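Methylmalonyl-CoA carboxyltransferase 12S subunit (Propionibacterium freudenreichii, PDB 1ON9) catalyses transfer of the carboxyl group of methylmalonyl-CoA to the biotin of the 1.3S subunit, and as a homohexamer forms the core of the transcarboxylase complex. Local coordinates at the interface of chains A and B. Sequence-based numbering; all coordinates share one arbitrary frame. Chains: chain A/B, Methylmalonyl-CoA carboxyltransferase 12S subunit.

Contact 1: the interface of chains A and B. Residues chain A 142, 147, 151; chain B 412-413, 415-416, 437-438.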
ATOM      1  N   ALA A 142      21.756  15.967  34.544  1.00 30.85           N
ATOM      2  CA  ALA A 142      22.272  16.708  33.404  1.00 28.27           C
ATOM      3  C   ALA A 142      23.702  17.121  33.657  1.00 27.18           C
ATOM      4  O   ALA A 142      24.090  17.379  34.797  1.00 30.59           O
ATOM      5  CB  ALA A 142      21.412  17.947  33.160  1.00 26.97           C
ATOM      6  N   GLY A 147      25.674  22.912  29.697  1.00 23.90           N
ATOM      7  CA  GLY A 147      24.487  23.729  29.520  1.00 24.50           C
ATOM      8  C   GLY A 147      23.426  23.169  28.584  1.00 27.19           C
ATOM      9  O   GLY A 147      22.952  22.047  28.768  1.00 23.65           O
ATOM     10  N   LEU A 151      21.066  19.566  27.610  1.00 17.65           N
ATOM     11  CA  LEU A 151      19.610  19.619  27.512  1.00 19.49           C
ATOM     12  C   LEU A 151      19.154  19.060  26.168  1.00 20.58           C
ATOM     13  O   LEU A 151      18.193  18.291  26.087  1.00 19.70           O
ATOM     14  CB  LEU A 151      19.135  21.068  27.651  1.00 23.82           C
ATOM     15  CG  LEU A 151      17.630  21.352  27.650  1.00 25.76           C
ATOM     16  CD1 LEU A 151      16.956  20.541  28.742  1.00 27.40           C
ATOM     17  CD2 LEU A 151      17.389  22.835  27.875  1.00 27.66           C
TER
ATOM     18  N   GLY B 412      15.165  23.401  31.430  1.00 23.24           N
ATOM     19  CA  GLY B 412      15.244  21.949  31.443  1.00 22.44           C
ATOM     20  C   GLY B 412      14.158  21.180  30.731  1.00 20.09           C
ATOM     21  O   GLY B 412      13.770  21.509  29.608  1.00 18.24           O
ATOM     22  N   GLY B 413      13.679  20.141  31.403  1.00 20.89           N
ATOM     23  CA  GLY B 413      12.652  19.282  30.846  1.00 19.79           C
ATOM     24  C   GLY B 413      11.375  19.985  30.438  1.00 21.96           C
ATOM     25  O   GLY B 413      10.739  19.580  29.476  1.00 19.03           O
ATOM     26  N   TYR B 415      11.075  22.777  29.014  1.00 19.85           N
ATOM     27  CA  TYR B 415      11.288  23.405  27.703  1.00 20.81           C
ATOM     28  C   TYR B 415      11.170  22.335  26.619  1.00 20.01           C
ATOM     29  O   TYR B 415      10.591  22.565  25.560  1.00 21.84           O
ATOM     30  CB  TYR B 415      12.673  24.073  27.671  1.00 18.30           C
ATOM     31  CG  TYR B 415      13.369  24.197  26.317  1.00 20.04           C
ATOM     32  CD1 TYR B 415      14.592  23.577  26.103  1.00 22.81           C
ATOM     33  CD2 TYR B 415      12.853  24.991  25.288  1.00 24.53           C
ATOM     34  CE1 TYR B 415      15.299  23.740  24.910  1.00 28.37           C
ATOM     35  CE2 TYR B 415      13.560  25.165  24.075  1.00 20.38           C
ATOM     36  CZ  TYR B 415      14.783  24.536  23.902  1.00 27.80           C
ATOM     37  OH  TYR B 415      15.524  24.695  22.742  1.00 28.03           O
ATOM     38  N   LEU B 416      11.726  21.162  26.894  1.00 20.94           N
ATOM     39  CA  LEU B 416      11.653  20.059  25.949  1.00 16.64           C
ATOM     40  C   LEU B 416      10.178  19.686  25.804  1.00 18.70           C
ATOM     41  O   LEU B 416       9.703  19.446  24.698  1.00 16.17           O
ATOM     42  CB  LEU B 416      12.480  18.876  26.466  1.00 18.93           C
ATOM     43  CG  LEU B 416      13.985  19.166  26.578  1.00 15.78           C
ATOM     44  CD1 LEU B 416      14.725  17.936  27.053  1.00 16.89           C
ATOM     45  CD2 LEU B 416      14.517  19.600  25.211  1.00 17.86           C
ATOM     46  N   ALA B 437      17.618  27.206  29.120  1.00 25.70           N
ATOM     47  CA  ALA B 437      18.669  26.722  29.999  1.00 28.40           C
ATOM     48  C   ALA B 437      18.391  25.311  30.477  1.00 29.86           C
ATOM     49  O   ALA B 437      17.233  24.917  30.626  1.00 27.15           O
ATOM     50  CB  ALA B 437      18.794  27.652  31.190  1.00 25.29           C
ATOM     51  N   VAL B 438      19.452  24.546  30.710  1.00 32.08           N
ATOM     52  CA  VAL B 438      19.285  23.186  31.205  1.00 34.30           C
ATOM     53  C   VAL B 438      18.994  23.350  32.688  1.00 36.92           C
ATOM     54  O   VAL B 438      18.437  22.468  33.339  1.00 37.10           O
ATOM     55  CB  VAL B 438      20.575  22.339  31.013  1.00 35.20           C
ATOM     56  CG1 VAL B 438      21.647  22.778  31.986  1.00 33.73           C
ATOM     57  CG2 VAL B 438      20.255  20.856  31.181  1.00 37.89           C
TER
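A:Leu151 reaches across to chain B with both of its methyl branches and carries much of this apolar patch, with 72 Å² of its surface hidden by the partner. The residue lies near the start of helix 148-164 in the N-terminal carboxyltransferase domain of chain A, and it meets helix 412-417 and the end of strand 435-437 from the C-terminal domain of chain B. This pairing of unlike domains is typical of crotonase-fold carboxyltransferases, in which neighbouring subunits face each other head to tail.

Among the contacts between side chains, the leucine fork comes first. Its CG stands opposite the backbone N across the CA–CB bond (chi1 -177°), which carries both methyls outward to chain B. CD2 touches CD1 of the B:Tyr415 ring at 3.4 Å, and the two side chains cross obliquely. The ring's CE1 lies a little farther from the same methyl, so the phenol meets the leucine along one flank. CD1, the other branch, is 3.8 Å from CD1 of B:Leu416. At the base of the leucine, its CB packs 3.7 Å from CG2 of B:Val438. That same valine methyl also meets CB of A:Ala142 at 3.7 Å, so one branch of the valine bridges a loop and a helix of chain A.

A second set of contacts joins side chains to backbone. CD1 of A:Leu151 lies 3.5 Å from CA of B:Gly412, where the lack of a side chain probably lets the methyl come close to the main chain at the helix start. CD2 is 3.5 Å from the carbonyl O of B:Ala437, so the fork sits between the helix and the strand end. On the opposite flank, B:Val438 presents CB and CG1 to the carbonyl of A:Gly147, with CB 3.3 Å from its O.

Contact 2: the interface of chains A and B. Residues chain A 385, 388-389, 392, 416; chain B 158, 184, 187-188.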
ATOM      1  N   ILE A 385     -13.552   9.503  35.491  1.00 17.97           N
ATOM      2  CA  ILE A 385     -14.199   9.487  34.188  1.00 18.40           C
ATOM      3  C   ILE A 385     -13.148   9.377  33.086  1.00 14.34           C
ATOM      4  O   ILE A 385     -13.207   8.464  32.278  1.00 13.58           O
ATOM      5  CB  ILE A 385     -15.074  10.744  33.971  1.00 17.22           C
ATOM      6  CG1 ILE A 385     -16.363  10.619  34.796  1.00 21.48           C
ATOM      7  CG2 ILE A 385     -15.428  10.902  32.491  1.00 14.40           C
ATOM      8  CD1 ILE A 385     -17.273  11.834  34.693  1.00 16.92           C
ATOM      9  N   GLY A 388     -10.799   6.051  33.869  1.00  9.71           N
ATOM     10  CA  GLY A 388     -11.464   4.786  33.625  1.00  9.87           C
ATOM     11  C   GLY A 388     -11.637   4.583  32.131  1.00 15.22           C
ATOM     12  O   GLY A 388     -11.568   3.459  31.619  1.00 12.89           O
ATOM     13  N   ALA A 389     -11.848   5.685  31.420  1.00 11.43           N
ATOM     14  CA  ALA A 389     -12.026   5.615  29.981  1.00 11.55           C
ATOM     15  C   ALA A 389     -10.789   5.026  29.294  1.00 12.69           C
ATOM     16  O   ALA A 389     -10.894   4.486  28.198  1.00 13.80           O
ATOM     17  CB  ALA A 389     -12.348   7.009  29.414  1.00 11.99           C
ATOM     18  N   LEU A 392     -11.262   1.363  28.656  1.00 10.64           N
ATOM     19  CA  LEU A 392     -12.224   1.162  27.584  1.00 10.58           C
ATOM     20  C   LEU A 392     -11.534   1.454  26.251  1.00  9.79           C
ATOM     21  O   LEU A 392     -11.703   0.727  25.277  1.00  9.19           O
ATOM     22  CB  LEU A 392     -13.432   2.082  27.780  1.00  9.55           C
ATOM     23  CG  LEU A 392     -14.282   1.822  29.040  1.00 14.27           C
ATOM     24  CD1 LEU A 392     -15.188   3.017  29.300  1.00 13.79           C
ATOM     25  CD2 LEU A 392     -15.116   0.562  28.868  1.00  9.32           C
ATOM     26  N   LEU A 416     -17.491  -3.621  31.564  1.00 12.98           N
ATOM     27  CA  LEU A 416     -17.164  -3.253  30.191  1.00 15.46           C
ATOM     28  C   LEU A 416     -15.673  -2.930  30.123  1.00 17.04           C
ATOM     29  O   LEU A 416     -15.003  -3.269  29.145  1.00 16.49           O
ATOM     30  CB  LEU A 416     -17.986  -2.041  29.744  1.00 13.50           C
ATOM     31  CG  LEU A 416     -19.497  -2.294  29.749  1.00 21.82           C
ATOM     32  CD1 LEU A 416     -20.203  -1.054  29.240  1.00 18.48           C
ATOM     33  CD2 LEU A 416     -19.834  -3.508  28.874  1.00 11.48           C
TER
ATOM     34  N   PHE B 158     -19.157   2.688  23.656  1.00  9.90           N
ATOM     35  CA  PHE B 158     -17.776   2.985  24.015  1.00 12.03           C
ATOM     36  C   PHE B 158     -16.852   2.494  22.911  1.00 11.20           C
ATOM     37  O   PHE B 158     -15.925   3.192  22.515  1.00  9.57           O
ATOM     38  CB  PHE B 158     -17.386   2.298  25.334  1.00  8.77           C
ATOM     39  CG  PHE B 158     -18.242   2.690  26.516  1.00 10.82           C
ATOM     40  CD1 PHE B 158     -18.873   3.936  26.562  1.00 13.17           C
ATOM     41  CD2 PHE B 158     -18.384   1.825  27.603  1.00  7.43           C
ATOM     42  CE1 PHE B 158     -19.631   4.310  27.670  1.00 16.44           C
ATOM     43  CE2 PHE B 158     -19.137   2.191  28.721  1.00  9.57           C
ATOM     44  CZ  PHE B 158     -19.762   3.431  28.756  1.00 11.42           C
ATOM     45  N   TYR B 184     -18.531   7.559  30.389  1.00 10.10           N
ATOM     46  CA  TYR B 184     -17.320   7.178  29.684  1.00 11.29           C
ATOM     47  C   TYR B 184     -17.402   7.491  28.197  1.00 11.67           C
ATOM     48  O   TYR B 184     -16.374   7.618  27.533  1.00 13.86           O
ATOM     49  CB  TYR B 184     -17.024   5.694  29.915  1.00  7.68           C
ATOM     50  CG  TYR B 184     -16.524   5.414  31.305  1.00  9.63           C
ATOM     51  CD1 TYR B 184     -17.122   4.431  32.096  1.00 12.67           C
ATOM     52  CD2 TYR B 184     -15.450   6.130  31.838  1.00 14.15           C
ATOM     53  CE1 TYR B 184     -16.663   4.165  33.392  1.00 14.36           C
ATOM     54  CE2 TYR B 184     -14.980   5.871  33.129  1.00 14.06           C
ATOM     55  CZ  TYR B 184     -15.593   4.887  33.898  1.00 15.02           C
ATOM     56  OH  TYR B 184     -15.127   4.610  35.166  1.00 16.63           O
ATOM     57  N   ALA B 187     -16.208  10.957  27.699  1.00 11.40           N
ATOM     58  CA  ALA B 187     -14.775  10.879  27.964  1.00  9.40           C
ATOM     59  C   ALA B 187     -14.018  10.367  26.745  1.00 11.87           C
ATOM     60  O   ALA B 187     -12.850  10.694  26.539  1.00 10.40           O
ATOM     61  CB  ALA B 187     -14.519   9.949  29.144  1.00 12.25           C
ATOM     62  N   LEU B 188     -14.689   9.547  25.943  1.00 14.08           N
ATOM     63  CA  LEU B 188     -14.060   8.983  24.771  1.00 12.98           C
ATOM     64  C   LEU B 188     -14.223   9.848  23.523  1.00 16.17           C
ATOM     65  O   LEU B 188     -13.619   9.556  22.495  1.00 13.94           O
ATOM     66  CB  LEU B 188     -14.573   7.564  24.548  1.00  9.29           C
ATOM     67  CG  LEU B 188     -14.108   6.587  25.634  1.00  8.82           C
ATOM     68  CD1 LEU B 188     -14.974   5.338  25.582  1.00  8.91           C
ATOM     69  CD2 LEU B 188     -12.622   6.244  25.443  1.00 10.15           C
TER
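This is a helix-against-helix apolar interface between two 12S subunits, part of the two-fold contact that pairs chains within the homohexameric core. In this carboxyltransferase family, of crotonase-type fold, it sets helix 384-397 of the C-terminal domain of chain A against helices 147-164 and 184-188 of the N-terminal domain of chain B.

A:Leu392 divides its methyls between two aromatic residues. CD1 presses on the root of B:Tyr184, 3.3 Å from its CB, and the two side chains cross at about a right angle. The same methyl stands 3.8 Å above the plane of the B:Phe158 ring, offset toward the rim; B:Tyr184 CB covers that face too, from within chain B. CD2 lies 3.7 Å from CD2 of B:Phe158, tilted above the ring plane on the same face as CD1. A:Leu416 adds its CD1 from the opposite side of that plane, 3.5 Å from CE2 of the phenylalanine, the two side chains crossing at about a right angle.

The tyrosine ring lies across one side of helix 384-397, steeply inclined to its run. With CG beside the backbone N (chi1 -73°), the ring is turned so that its CD2–CE2 side faces the helix of chain A. The carbonyl O of A:Ile385 lies in the ring plane at its edge, 3.3 Å from CE2, while CA of A:Gly388 is 3.7 Å from that carbon; the glycine, lacking a side chain, probably lets the ring come close to the helix backbone. Beyond it, CB of B:Ala187 fits between A:Ile385 CG2 and A:Ala389 CB, the latter 3.7 Å away.

The C-alpha centres of contact 1 and contact 2 lie about 36 Å apart, and contact 2 borders the two-fold twin of contact 1. Both join an N-terminal domain to a C-terminal domain, with roles exchanged: chain A supplies the N-terminal side in contact 1, chain B in contact 2. The helix beginning at 147 or 148 and helix 412-417 take part in both, and B:Leu416 serves in the first and A:Leu416 in the second. Each patch recurs with the chains exchanged, so this pairing of N- with C-terminal domains is made twice in the dimer, consistent with head-to-tail pairing within the hexamer.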